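Local coordinates for protein glutamate--tRNA ligase (Elizabethkingia anophelis, PDB 6B1Z) that probably attaches glutamate to its cognate tRNA in an ATP-dependent reaction, as a class I glutamyl-tRNA synthetase, at residues A[171-183]-A[234-246]. Numbering follows the deposited sequence.
Sequences FKMPLDRIINLND and PSMALHVLLYEAM. With EDO (1,2-ethanediol), chain V.
In the class I catalytic domain of this synthetase, strand 178-183, which pairs with strand 187-192 in a two-stranded antiparallel hairpin, crosses helix 236-246, and Ile-179 and Leu-181 point from it onto Ala-237, Val-240 and Leu-241. Strand 178-183 and the helix run nearly perpendicular, at 101°, their axes 9.3 Å apart, an example of a strand packed crosswise on a helix. Leu-181 straddles one helical turn: CD1 rests on the backbone at Ala-237, while CD2 meets Val-240 CG2 at 3.8 Å. Leu-241 sits among several partners of segment 171-183. Its CD2 touches Ile-179 CD1, its CD1 lies beside the sulfur and methyl of Met-173, and Leu-241 CB reaches Phe-171 CZ at 3.6 Å. With CG of Phe-171 anti to the backbone N (chi1 -176°), the ring is carried toward the helix and takes Leu-238 CD1 over one face in a CH-pi contact, 3.8 Å from the ring centroid, and Leu-242 CD2 approaches it obliquely. At the strand's far end the extended Met-236 brings CE to 3.7 Å from Asn-182 O, beside Asp-183, whose OD2 is hydrogen-bonded to His-255 ND1. At the partly exposed margin the extended Arg-177 side chain meets Glu-244 end-on in a salt bridge, with guanidinium and carboxylate planes 51° apart. Arg-177 NH1 donates to Glu-244 OE2 at 3.2 Å, whereas Arg-177 NH2 reaches the syn lone pair of Glu-244 OE1 at 2.8 Å, while Leu-241 CD2 covers one guanidinium face.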
loop_
_atom_site.group_PDB
_atom_site.type_symbol
_atom_site.label_atom_id
_atom_site.label_comp_id
_atom_site.label_asym_id
_atom_site.label_seq_id
_atom_site.Cartn_x
_atom_site.Cartn_y
_atom_site.Cartn_z
ATOM N N PHE A 171 24.122 12.732 20.596
ATOM C CA PHE A 171 24.677 11.506 21.142
ATOM C C PHE A 171 26.195 11.523 20.983
ATOM O O PHE A 171 26.703 11.927 19.940
ATOM C CB PHE A 171 24.092 10.303 20.399
ATOM C CG PHE A 171 24.540 8.983 20.946
ATOM C CD1 PHE A 171 23.940 8.446 22.077
ATOM C CD2 PHE A 171 25.558 8.269 20.317
ATOM C CE1 PHE A 171 24.339 7.212 22.574
ATOM C CE2 PHE A 171 25.963 7.036 20.812
ATOM C CZ PHE A 171 25.377 6.517 21.943
ATOM N N LYS A 172 26.919 11.072 22.011
ATOM C CA LYS A 172 28.387 10.991 21.939
ATOM C C LYS A 172 28.797 9.583 21.508
ATOM O O LYS A 172 28.877 8.662 22.328
ATOM C CB LYS A 172 29.004 11.371 23.277
ATOM C CG LYS A 172 30.528 11.497 23.242
ATOM C CD LYS A 172 31.039 11.875 24.629
ATOM C CE LYS A 172 32.548 12.005 24.645
ATOM N NZ LYS A 172 33.205 10.677 24.667
ATOM N N MET A 173 29.081 9.414 20.220
ATOM C CA MET A 173 29.436 8.091 19.716
ATOM C C MET A 173 30.720 7.616 20.382
ATOM O O MET A 173 31.715 8.358 20.391
ATOM C CB MET A 173 29.643 8.095 18.205
ATOM C CG MET A 173 28.478 7.588 17.426
ATOM S SD MET A 173 28.083 5.861 17.783
ATOM C CE MET A 173 26.367 5.958 17.246
ATOM N N PRO A 174 30.735 6.407 20.950
ATOM C CA PRO A 174 31.968 5.857 21.523
ATOM C C PRO A 174 33.096 5.781 20.503
ATOM O O PRO A 174 32.865 5.638 19.300
ATOM C CB PRO A 174 31.551 4.448 21.976
ATOM C CG PRO A 174 30.069 4.538 22.201
ATOM C CD PRO A 174 29.551 5.557 21.206
ATOM N N LEU A 175 34.326 5.876 21.014
ATOM C CA LEU A 175 35.532 5.657 20.215
ATOM C C LEU A 175 35.752 4.164 19.954
ATOM O O LEU A 175 35.881 3.373 20.896
ATOM C CB LEU A 175 36.737 6.264 20.933
ATOM C CG LEU A 175 38.113 6.034 20.274
ATOM C CD1 LEU A 175 38.130 6.602 18.865
ATOM C CD2 LEU A 175 39.236 6.619 21.108
ATOM N N ASP A 176 35.810 3.784 18.669
ATOM C CA ASP A 176 36.319 2.478 18.241
ATOM C C ASP A 176 35.726 1.323 19.055
ATOM O O ASP A 176 36.428 0.512 19.661
ATOM C CB ASP A 176 37.851 2.483 18.317
ATOM C CG ASP A 176 38.487 1.255 17.678
ATOM O OD1 ASP A 176 37.806 0.540 16.923
ATOM O OD2 ASP A 176 39.688 0.985 17.950
ATOM N N ARG A 177 34.396 1.258 19.056
ATOM C CA ARG A 177 33.682 0.219 19.773
ATOM C C ARG A 177 32.922 -0.634 18.769
ATOM O O ARG A 177 32.278 -0.096 17.861
ATOM C CB ARG A 177 32.742 0.847 20.809
ATOM C CG ARG A 177 32.014 -0.187 21.647
ATOM C CD ARG A 177 31.166 0.475 22.741
ATOM N NE ARG A 177 30.224 -0.504 23.263
ATOM C CZ ARG A 177 29.232 -0.197 24.098
ATOM N NH1 ARG A 177 29.113 1.046 24.548
ATOM N NH2 ARG A 177 28.386 -1.139 24.498
ATOM N N ILE A 178 33.006 -1.956 18.928
ATOM C CA ILE A 178 32.282 -2.884 18.063
ATOM C C ILE A 178 30.925 -3.178 18.691
ATOM O O ILE A 178 30.853 -3.648 19.832
ATOM C CB ILE A 178 33.078 -4.176 17.851
ATOM C CG1 ILE A 178 34.392 -3.858 17.157
ATOM C CG2 ILE A 178 32.250 -5.166 17.039
ATOM C CD1 ILE A 178 35.343 -5.026 17.101
ATOM N N ILE A 179 29.857 -2.882 17.957
ATOM C CA ILE A 179 28.494 -3.169 18.383
ATOM C C ILE A 179 28.045 -4.429 17.658
ATOM O O ILE A 179 28.048 -4.475 16.421
ATOM C CB ILE A 179 27.555 -1.993 18.072
ATOM C CG1 ILE A 179 28.138 -0.659 18.567
ATOM C CG2 ILE A 179 26.184 -2.249 18.695
ATOM C CD1 ILE A 179 28.444 -0.624 20.053
ATOM N N ASN A 180 27.656 -5.459 18.414
ATOM C CA ASN A 180 27.165 -6.704 17.822
ATOM C C ASN A 180 25.640 -6.685 17.839
ATOM O O ASN A 180 25.027 -6.689 18.915
ATOM C CB ASN A 180 27.713 -7.912 18.573
ATOM C CG ASN A 180 29.226 -7.959 18.552
ATOM O OD1 ASN A 180 29.842 -7.883 17.494
ATOM N ND2 ASN A 180 29.835 -8.065 19.731
ATOM N N LEU A 181 25.037 -6.648 16.649
ATOM C CA LEU A 181 23.595 -6.532 16.467
ATOM C C LEU A 181 22.997 -7.867 16.037
ATOM O O LEU A 181 23.669 -8.730 15.463
ATOM C CB LEU A 181 23.269 -5.447 15.432
ATOM C CG LEU A 181 23.751 -4.066 15.906
ATOM C CD1 LEU A 181 23.656 -3.036 14.810
ATOM C CD2 LEU A 181 22.950 -3.618 17.119
ATOM N N ASN A 182 21.717 -8.046 16.345
ATOM C CA ASN A 182 21.013 -9.275 15.997
ATOM C C ASN A 182 19.609 -8.882 15.574
ATOM O O ASN A 182 18.813 -8.442 16.410
ATOM C CB ASN A 182 20.978 -10.240 17.185
ATOM C CG ASN A 182 20.502 -11.625 16.807
ATOM O OD1 ASN A 182 20.073 -11.861 15.688
ATOM N ND2 ASN A 182 20.595 -12.560 17.748
ATOM N N ASP A 183 19.310 -9.041 14.289
ATOM C CA ASP A 183 18.009 -8.686 13.731
ATOM C C ASP A 183 17.244 -9.954 13.369
ATOM O O ASP A 183 17.823 -10.914 12.865
ATOM C CB ASP A 183 18.184 -7.818 12.479
ATOM C CG ASP A 183 16.866 -7.246 11.987
ATOM O OD1 ASP A 183 16.291 -7.802 11.018
ATOM O OD2 ASP A 183 16.410 -6.281 12.627
ATOM N N PRO A 234 20.611 1.358 9.279
ATOM C CA PRO A 234 21.881 2.001 9.653
ATOM C C PRO A 234 21.831 2.706 10.997
ATOM O O PRO A 234 22.900 3.011 11.544
ATOM C CB PRO A 234 22.130 2.990 8.509
ATOM C CG PRO A 234 21.363 2.393 7.337
ATOM C CD PRO A 234 20.120 1.842 7.974
ATOM N N SER A 235 20.636 2.963 11.540
ATOM C CA SER A 235 20.463 3.592 12.848
ATOM C C SER A 235 20.287 2.595 13.986
ATOM O O SER A 235 20.143 3.013 15.147
ATOM C CB SER A 235 19.251 4.531 12.813
ATOM O OG SER A 235 19.446 5.530 11.832
ATOM N N MET A 236 20.252 1.298 13.687
ATOM C CA MET A 236 19.993 0.313 14.730
ATOM C C MET A 236 21.070 0.336 15.816
ATOM O O MET A 236 20.753 0.205 17.007
ATOM C CB MET A 236 19.866 -1.076 14.105
ATOM C CG MET A 236 19.461 -2.137 15.109
ATOM S SD MET A 236 19.351 -3.753 14.308
ATOM C CE MET A 236 19.146 -4.801 15.740
ATOM N N ALA A 237 22.345 0.488 15.433
ATOM C CA ALA A 237 23.403 0.549 16.437
ATOM C C ALA A 237 23.190 1.723 17.386
ATOM O O ALA A 237 23.301 1.575 18.608
ATOM C CB ALA A 237 24.775 0.640 15.754
ATOM N N LEU A 238 22.869 2.906 16.841
ATOM C CA LEU A 238 22.534 4.046 17.684
ATOM C C LEU A 238 21.401 3.710 18.641
ATOM O O LEU A 238 21.455 4.041 19.831
ATOM C CB LEU A 238 22.144 5.244 16.812
ATOM C CG LEU A 238 21.566 6.439 17.586
ATOM C CD1 LEU A 238 22.631 7.075 18.511
ATOM C CD2 LEU A 238 21.016 7.462 16.610
ATOM N N HIS A 239 20.344 3.082 18.135
ATOM C CA HIS A 239 19.192 2.822 18.992
ATOM C C HIS A 239 19.550 1.883 20.129
ATOM O O HIS A 239 19.153 2.118 21.279
ATOM C CB HIS A 239 18.047 2.270 18.150
ATOM C CG HIS A 239 17.601 3.233 17.101
ATOM N ND1 HIS A 239 16.933 2.850 15.951
ATOM C CD2 HIS A 239 17.762 4.574 17.014
ATOM C CE1 HIS A 239 16.687 3.921 15.215
ATOM N NE2 HIS A 239 17.161 4.982 15.846
ATOM N N VAL A 240 20.308 0.825 19.831
ATOM C CA VAL A 240 20.745 -0.096 20.876
ATOM C C VAL A 240 21.619 0.631 21.892
ATOM O O VAL A 240 21.467 0.438 23.102
ATOM C CB VAL A 240 21.454 -1.308 20.238
ATOM C CG1 VAL A 240 22.218 -2.128 21.276
ATOM C CG2 VAL A 240 20.415 -2.171 19.518
ATOM N N LEU A 241 22.483 1.541 21.425
ATOM C CA LEU A 241 23.318 2.310 22.345
ATOM C C LEU A 241 22.488 3.267 23.195
ATOM O O LEU A 241 22.848 3.539 24.352
ATOM C CB LEU A 241 24.398 3.078 21.568
ATOM C CG LEU A 241 25.556 2.214 21.077
ATOM C CD1 LEU A 241 26.344 3.005 20.015
ATOM C CD2 LEU A 241 26.449 1.849 22.267
ATOM N N LEU A 242 21.381 3.799 22.648
ATOM C CA LEU A 242 20.528 4.664 23.456
ATOM C C LEU A 242 19.864 3.889 24.589
ATOM O O LEU A 242 19.772 4.400 25.710
ATOM C CB LEU A 242 19.476 5.342 22.573
ATOM C CG LEU A 242 20.055 6.467 21.702
ATOM C CD1 LEU A 242 18.996 6.911 20.679
ATOM C CD2 LEU A 242 20.531 7.680 22.527
ATOM N N TYR A 243 19.388 2.667 24.324
ATOM C CA TYR A 243 18.827 1.866 25.414
ATOM C C TYR A 243 19.881 1.629 26.484
ATOM O O TYR A 243 19.605 1.783 27.676
ATOM C CB TYR A 243 18.270 0.530 24.910
ATOM C CG TYR A 243 16.952 0.663 24.188
ATOM C CD1 TYR A 243 15.772 0.818 24.890
ATOM C CD2 TYR A 243 16.898 0.631 22.803
ATOM C CE1 TYR A 243 14.563 0.954 24.231
ATOM C CE2 TYR A 243 15.689 0.772 22.127
ATOM C CZ TYR A 243 14.534 0.934 22.856
ATOM O OH TYR A 243 13.331 1.055 22.204
ATOM N N GLU A 244 21.111 1.326 26.070
ATOM C CA GLU A 244 22.196 1.163 27.034
ATOM C C GLU A 244 22.420 2.440 27.838
ATOM O O GLU A 244 22.580 2.395 29.069
ATOM C CB GLU A 244 23.473 0.753 26.304
ATOM C CG GLU A 244 24.670 0.573 27.229
ATOM C CD GLU A 244 25.931 0.204 26.472
ATOM O OE1 GLU A 244 25.836 -0.453 25.419
ATOM O OE2 GLU A 244 27.025 0.580 26.930
ATOM N N ALA A 245 22.441 3.593 27.164
ATOM C CA ALA A 245 22.676 4.860 27.853
ATOM C C ALA A 245 21.626 5.111 28.931
ATOM O O ALA A 245 21.938 5.675 29.993
ATOM C CB ALA A 245 22.700 6.014 26.842
ATOM N N MET A 246 20.402 4.650 28.703
ATOM C CA MET A 246 19.293 4.883 29.612
ATOM C C MET A 246 19.172 3.812 30.686
ATOM O O MET A 246 18.314 3.939 31.573
ATOM C CB MET A 246 17.981 4.965 28.826
ATOM C CG MET A 246 17.967 6.079 27.754
ATOM S SD MET A 246 18.256 7.738 28.399
ATOM C CE MET A 246 16.672 8.056 29.200
HETATM C C1 EDO V . 13.311 2.924 17.929
HETATM O O1 EDO V . 14.300 3.836 17.445
HETATM C C2 EDO V . 14.003 1.706 18.513
HETATM O O2 EDO V . 13.193 1.155 19.560
#